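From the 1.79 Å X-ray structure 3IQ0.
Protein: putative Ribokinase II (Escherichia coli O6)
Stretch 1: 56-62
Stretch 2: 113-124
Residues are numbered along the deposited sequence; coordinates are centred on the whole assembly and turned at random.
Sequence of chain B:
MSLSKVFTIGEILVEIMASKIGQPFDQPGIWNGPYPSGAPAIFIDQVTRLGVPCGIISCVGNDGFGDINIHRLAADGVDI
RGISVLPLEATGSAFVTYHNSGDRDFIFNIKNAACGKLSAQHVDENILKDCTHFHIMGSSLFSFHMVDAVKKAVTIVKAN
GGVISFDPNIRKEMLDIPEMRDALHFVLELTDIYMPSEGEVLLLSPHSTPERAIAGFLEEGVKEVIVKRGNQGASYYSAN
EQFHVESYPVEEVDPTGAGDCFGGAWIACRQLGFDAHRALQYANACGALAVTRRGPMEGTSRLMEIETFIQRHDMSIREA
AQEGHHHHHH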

ATOM      1  N   ILE B  56     -13.560   4.584 -18.584  1.00 20.23           N
ATOM      2  CA  ILE B  56     -12.300   3.953 -18.219  1.00 19.13           C
ATOM      3  C   ILE B  56     -12.521   2.572 -17.622  1.00 19.67           C
ATOM      4  O   ILE B  56     -13.473   2.353 -16.877  1.00 19.69           O
ATOM      5  CB  ILE B  56     -11.490   4.844 -17.225  1.00 19.20           C
ATOM      6  CG1 ILE B  56     -10.130   4.199 -16.933  1.00 20.03           C
ATOM      7  CG2 ILE B  56     -12.282   5.075 -15.945  1.00 19.87           C
ATOM      8  CD1 ILE B  56      -9.172   5.085 -16.148  1.00 17.48           C
ATOM      9  N   ILE B  57     -11.645   1.638 -17.977  1.00 20.42           N
ATOM     10  CA  ILE B  57     -11.720   0.270 -17.470  1.00 22.69           C
ATOM     11  C   ILE B  57     -10.564   0.120 -16.499  1.00 24.04           C
ATOM     12  O   ILE B  57      -9.407   0.203 -16.899  1.00 25.22           O
ATOM     13  CB  ILE B  57     -11.555  -0.768 -18.606  1.00 22.66           C
ATOM     14  CG1 ILE B  57     -12.715  -0.651 -19.597  1.00 26.18           C
ATOM     15  CG2 ILE B  57     -11.509  -2.170 -18.026  1.00 22.35           C
ATOM     16  CD1 ILE B  57     -12.566  -1.534 -20.820  1.00 25.70           C
ATOM     17  N   SER B  58     -10.877  -0.096 -15.225  1.00 24.71           N
ATOM     18  CA  SER B  58      -9.837  -0.233 -14.212  1.00 26.87           C
ATOM     19  C   SER B  58     -10.346  -1.021 -13.008  1.00 27.12           C
ATOM     20  O   SER B  58     -11.483  -1.482 -13.003  1.00 24.90           O
ATOM     21  CB  SER B  58      -9.370   1.160 -13.773  1.00 27.56           C
ATOM     22  OG  SER B  58      -8.244   1.094 -12.914  1.00 29.83           O
ATOM     23  N   CYS B  59      -9.491  -1.170 -11.996  1.00 27.40           N
ATOM     24  CA  CYS B  59      -9.835  -1.897 -10.776  1.00 28.74           C
ATOM     25  C   CYS B  59      -9.365  -1.145  -9.543  1.00 26.20           C
ATOM     26  O   CYS B  59      -8.235  -0.676  -9.503  1.00 26.98           O
ATOM     27  CB  CYS B  59      -9.165  -3.278 -10.758  1.00 29.29           C
ATOM     28  SG  CYS B  59      -9.950  -4.547 -11.755  1.00 40.19           S
ATOM     29  N   VAL B  60     -10.232  -1.022  -8.545  1.00 24.89           N
ATOM     30  CA  VAL B  60      -9.860  -0.377  -7.287  1.00 25.33           C
ATOM     31  C   VAL B  60     -10.358  -1.286  -6.170  1.00 26.78           C
ATOM     32  O   VAL B  60     -11.168  -2.186  -6.413  1.00 28.01           O
ATOM     33  CB  VAL B  60     -10.507   1.022  -7.106  1.00 23.72           C
ATOM     34  CG1 VAL B  60     -10.068   1.954  -8.224  1.00 22.19           C
ATOM     35  CG2 VAL B  60     -12.016   0.899  -7.056  1.00 25.26           C
ATOM     36  N   GLY B  61      -9.865  -1.065  -4.957  1.00 27.20           N
ATOM     37  CA  GLY B  61     -10.303  -1.872  -3.836  1.00 29.15           C
ATOM     38  C   GLY B  61     -11.575  -1.287  -3.255  1.00 29.55           C
ATOM     39  O   GLY B  61     -12.029  -0.225  -3.685  1.00 30.19           O
ATOM     40  N   ASN B  62     -12.151  -1.978  -2.279  1.00 31.54           N
ATOM     41  CA  ASN B  62     -13.372  -1.523  -1.630  1.00 32.06           C
ATOM     42  C   ASN B  62     -13.026  -0.650  -0.423  1.00 32.78           C
ATOM     43  O   ASN B  62     -13.385  -0.965   0.712  1.00 34.41           O
ATOM     44  CB  ASN B  62     -14.203  -2.734  -1.196  1.00 34.85           C
ATOM     45  CG  ASN B  62     -15.477  -2.343  -0.484  1.00 35.49           C
ATOM     46  OD1 ASN B  62     -16.240  -1.508  -0.965  1.00 36.63           O
ATOM     47  ND2 ASN B  62     -15.721  -2.955   0.668  1.00 37.90           N
ATOM     48  N   ALA B 113      -1.226  -4.461  -6.007  1.00 29.25           N
ATOM     49  CA  ALA B 113      -2.471  -3.927  -5.470  1.00 28.10           C
ATOM     50  C   ALA B 113      -3.623  -4.225  -6.428  1.00 29.06           C
ATOM     51  O   ALA B 113      -3.484  -5.029  -7.351  1.00 29.20           O
ATOM     52  CB  ALA B 113      -2.345  -2.419  -5.255  1.00 29.05           C
ATOM     53  N   ALA B 114      -4.760  -3.578  -6.209  1.00 29.41           N
ATOM     54  CA  ALA B 114      -5.923  -3.775  -7.064  1.00 30.62           C
ATOM     55  C   ALA B 114      -5.553  -3.594  -8.535  1.00 32.73           C
ATOM     56  O   ALA B 114      -5.996  -4.360  -9.394  1.00 32.72           O
ATOM     57  CB  ALA B 114      -7.021  -2.796  -6.679  1.00 28.69           C
ATOM     58  N   CYS B 115      -4.725  -2.591  -8.815  1.00 32.79           N
ATOM     59  CA  CYS B 115      -4.299  -2.291 -10.179  1.00 34.98           C
ATOM     60  C   CYS B 115      -3.897  -3.533 -10.965  1.00 36.59           C
ATOM     61  O   CYS B 115      -4.465  -3.826 -12.017  1.00 38.42           O
ATOM     62  CB  CYS B 115      -3.111  -1.325 -10.168  1.00 34.39           C
ATOM     63  SG  CYS B 115      -3.232   0.021  -8.993  1.00 32.23           S
ATOM     64  N   GLY B 116      -2.905  -4.254 -10.454  1.00 38.02           N
ATOM     65  CA  GLY B 116      -2.422  -5.445 -11.127  1.00 39.32           C
ATOM     66  C   GLY B 116      -3.373  -6.625 -11.136  1.00 41.63           C
ATOM     67  O   GLY B 116      -2.965  -7.735 -11.473  1.00 40.51           O
ATOM     68  N   LYS B 117      -4.631  -6.388 -10.775  1.00 43.36           N
ATOM     69  CA  LYS B 117      -5.644  -7.443 -10.752  1.00 45.76           C
ATOM     70  C   LYS B 117      -6.546  -7.372 -11.984  1.00 47.50           C
ATOM     71  O   LYS B 117      -7.354  -8.266 -12.229  1.00 46.56           O
ATOM     72  CB  LYS B 117      -6.508  -7.320  -9.502  1.00 46.23           C
ATOM     73  CG  LYS B 117      -6.699  -8.618  -8.737  1.00 48.40           C
ATOM     74  CD  LYS B 117      -5.668  -8.776  -7.627  1.00 49.28           C
ATOM     75  CE  LYS B 117      -4.275  -9.039  -8.160  1.00 50.00           C
ATOM     76  NZ  LYS B 117      -4.152 -10.402  -8.722  1.00 51.46           N
ATOM     77  N   LEU B 118      -6.404  -6.301 -12.756  1.00 49.16           N
ATOM     78  CA  LEU B 118      -7.198  -6.116 -13.966  1.00 51.13           C
ATOM     79  C   LEU B 118      -7.010  -7.312 -14.893  1.00 52.98           C
ATOM     80  O   LEU B 118      -5.905  -7.575 -15.358  1.00 53.45           O
ATOM     81  CB  LEU B 118      -6.761  -4.838 -14.685  1.00 50.11           C
ATOM     82  CG  LEU B 118      -7.560  -4.370 -15.907  1.00 49.47           C
ATOM     83  CD1 LEU B 118      -8.990  -4.076 -15.501  1.00 48.89           C
ATOM     84  CD2 LEU B 118      -6.918  -3.122 -16.495  1.00 48.49           C
ATOM     85  N   SER B 119      -8.086  -8.038 -15.166  1.00 55.12           N
ATOM     86  CA  SER B 119      -7.988  -9.199 -16.042  1.00 57.38           C
ATOM     87  C   SER B 119      -8.823  -9.014 -17.300  1.00 58.77           C
ATOM     88  O   SER B 119      -9.798  -8.264 -17.306  1.00 57.62           O
ATOM     89  CB  SER B 119      -8.436 -10.465 -15.302  1.00 57.01           C
ATOM     90  OG  SER B 119      -9.790 -10.377 -14.894  1.00 57.68           O
ATOM     91  N   ALA B 120      -8.429  -9.710 -18.362  1.00 60.81           N
ATOM     92  CA  ALA B 120      -9.125  -9.641 -19.638  1.00 62.56           C
ATOM     93  C   ALA B 120     -10.625  -9.851 -19.473  1.00 63.60           C
ATOM     94  O   ALA B 120     -11.410  -9.439 -20.322  1.00 64.54           O
ATOM     95  CB  ALA B 120      -8.555 -10.680 -20.595  1.00 62.53           C
ATOM     96  N   GLN B 121     -11.029 -10.491 -18.382  1.00 64.49           N
ATOM     97  CA  GLN B 121     -12.449 -10.720 -18.163  1.00 65.42           C
ATOM     98  C   GLN B 121     -13.084  -9.478 -17.562  1.00 65.35           C
ATOM     99  O   GLN B 121     -14.247  -9.175 -17.822  1.00 65.59           O
ATOM    100  CB  GLN B 121     -12.671 -11.920 -17.243  1.00 66.23           C
ATOM    101  CG  GLN B 121     -14.068 -12.501 -17.369  1.00 67.39           C
ATOM    102  CD  GLN B 121     -14.435 -12.800 -18.815  1.00 67.77           C
ATOM    103  OE1 GLN B 121     -13.745 -13.560 -19.499  1.00 68.91           O
ATOM    104  NE2 GLN B 121     -15.521 -12.198 -19.288  1.00 67.12           N
ATOM    105  N   HIS B 122     -12.314  -8.759 -16.755  1.00 65.60           N
ATOM    106  CA  HIS B 122     -12.804  -7.536 -16.134  1.00 65.80           C
ATOM    107  C   HIS B 122     -13.071  -6.468 -17.192  1.00 64.69           C
ATOM    108  O   HIS B 122     -13.504  -5.361 -16.869  1.00 64.73           O
ATOM    109  CB  HIS B 122     -11.791  -7.028 -15.107  1.00 67.44           C
ATOM    110  CG  HIS B 122     -12.035  -7.535 -13.719  1.00 69.08           C
ATOM    111  ND1 HIS B 122     -11.012  -7.821 -12.840  1.00 70.02           N
ATOM    112  CD2 HIS B 122     -13.186  -7.788 -13.053  1.00 69.60           C
ATOM    113  CE1 HIS B 122     -11.523  -8.229 -11.692  1.00 70.35           C
ATOM    114  NE2 HIS B 122     -12.841  -8.219 -11.795  1.00 70.16           N
ATOM    115  N   VAL B 123     -12.812  -6.808 -18.453  1.00 63.04           N
ATOM    116  CA  VAL B 123     -13.038  -5.886 -19.557  1.00 61.34           C
ATOM    117  C   VAL B 123     -14.514  -5.893 -19.932  1.00 61.06           C
ATOM    118  O   VAL B 123     -15.313  -5.220 -19.282  1.00 60.73           O
ATOM    119  CB  VAL B 123     -12.194  -6.269 -20.794  1.00 60.56           C
ATOM    120  CG1 VAL B 123     -12.538  -5.370 -21.969  1.00 60.51           C
ATOM    121  CG2 VAL B 123     -10.721  -6.133 -20.465  1.00 60.59           C
ATOM    122  N   ASP B 124     -14.859  -6.660 -20.968  1.00 60.79           N
ATOM    123  CA  ASP B 124     -16.228  -6.798 -21.485  1.00 60.89           C
ATOM    124  C   ASP B 124     -16.199  -6.505 -22.983  1.00 60.61           C
ATOM    125  O   ASP B 124     -15.279  -6.918 -23.690  1.00 61.39           O
ATOM    126  CB  ASP B 124     -17.191  -5.811 -20.809  1.00 60.24           C
ATOM    127  CG  ASP B 124     -18.611  -6.334 -20.734  1.00 60.02           C
ATOM    128  OD1 ASP B 124     -19.144  -6.773 -21.771  1.00 58.86           O
ATOM    129  OD2 ASP B 124     -19.198  -6.298 -19.631  1.00 60.14           O
TER

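The apolar centre of this contact is built around Cys59, which loses 102 Å² to the other stretch, more than any other residue here. Its CA-to-CB bond points toward stretch 2, and with chi1 at -79° (m) the sulfur settles against Leu118: Cys59 SG lies 3.9 Å from Leu118 CD1 and equally 3.9 Å from Leu118 CA. Leu118 directs its own CB sideways, but its end comes nearer the strand, so that Leu118 CD1 reaches Ile57 CG2 at 4.0 Å and Ser58 CA at 4.1 Å. These separations are ordinary van der Waals distances, as expected where methyl groups and a thiol pack without a directional bond.

The backbone explains why Ile57 and Cys59 share this work. Ile57 to Val60 lie in a strand that begins earlier in the chain, whose alternation sends the CB atoms of Ile57 and Cys59 toward stretch 2 and those of Ser58 and Val60 away. The hydroxyl of Ser58 is hydrogen-bonded elsewhere in the structure. Stretch 2 does not answer with a second strand; it offers a short 3-10 segment and a turn. The nearest CA pairs are Val60 CA to Ala114 CA at 5.2 Å, Cys59 CA to Cys115 CA at 5.6 Å and Ile57 CA to Val123 CA at 6.6 Å. No hydrogen bond crosses the interface; even Cys59 O and Cys115 N stand 4.1 Å apart.

Stretch 2 instead bonds to itself. Lys117 N donates to Ala114 O at 2.8 Å and Leu118 N to Cys115 O at 3.2 Å, both i to i+3 links. Ala114 O, thus engaged, still touches Cys59 CB at 3.6 Å. The methyl of Ala114 packs on the backbone of stretch 1, with Ala114 CB 3.7 Å from both Val60 C and Gly61 N.

At Ile57 the apolar packing continues outward: its m, t rotamer brings Ile57 CD1 within 4.0 Å of Val123 CG1, while Ile57 CG2 lies 3.9 Å from His122 O, a contact between a methyl and a carbonyl.

The polar edge is formed by His122, placed by a type I turn from Ser119 to His122 whose closing bond, His122 N to Ser119 O at 2.6 Å, is weak. Its CB points toward the strand, and Cys59 SG lies 4.1 Å from the centroid of the His122 ring, 33° off its normal, an oblique approach. The nearest ring atom, His122 ND1, is 3.6 Å from Cys59 SG. This is a sulfur-aromatic contact, in which a polarizable sulfur packs obliquely against an aromatic ring.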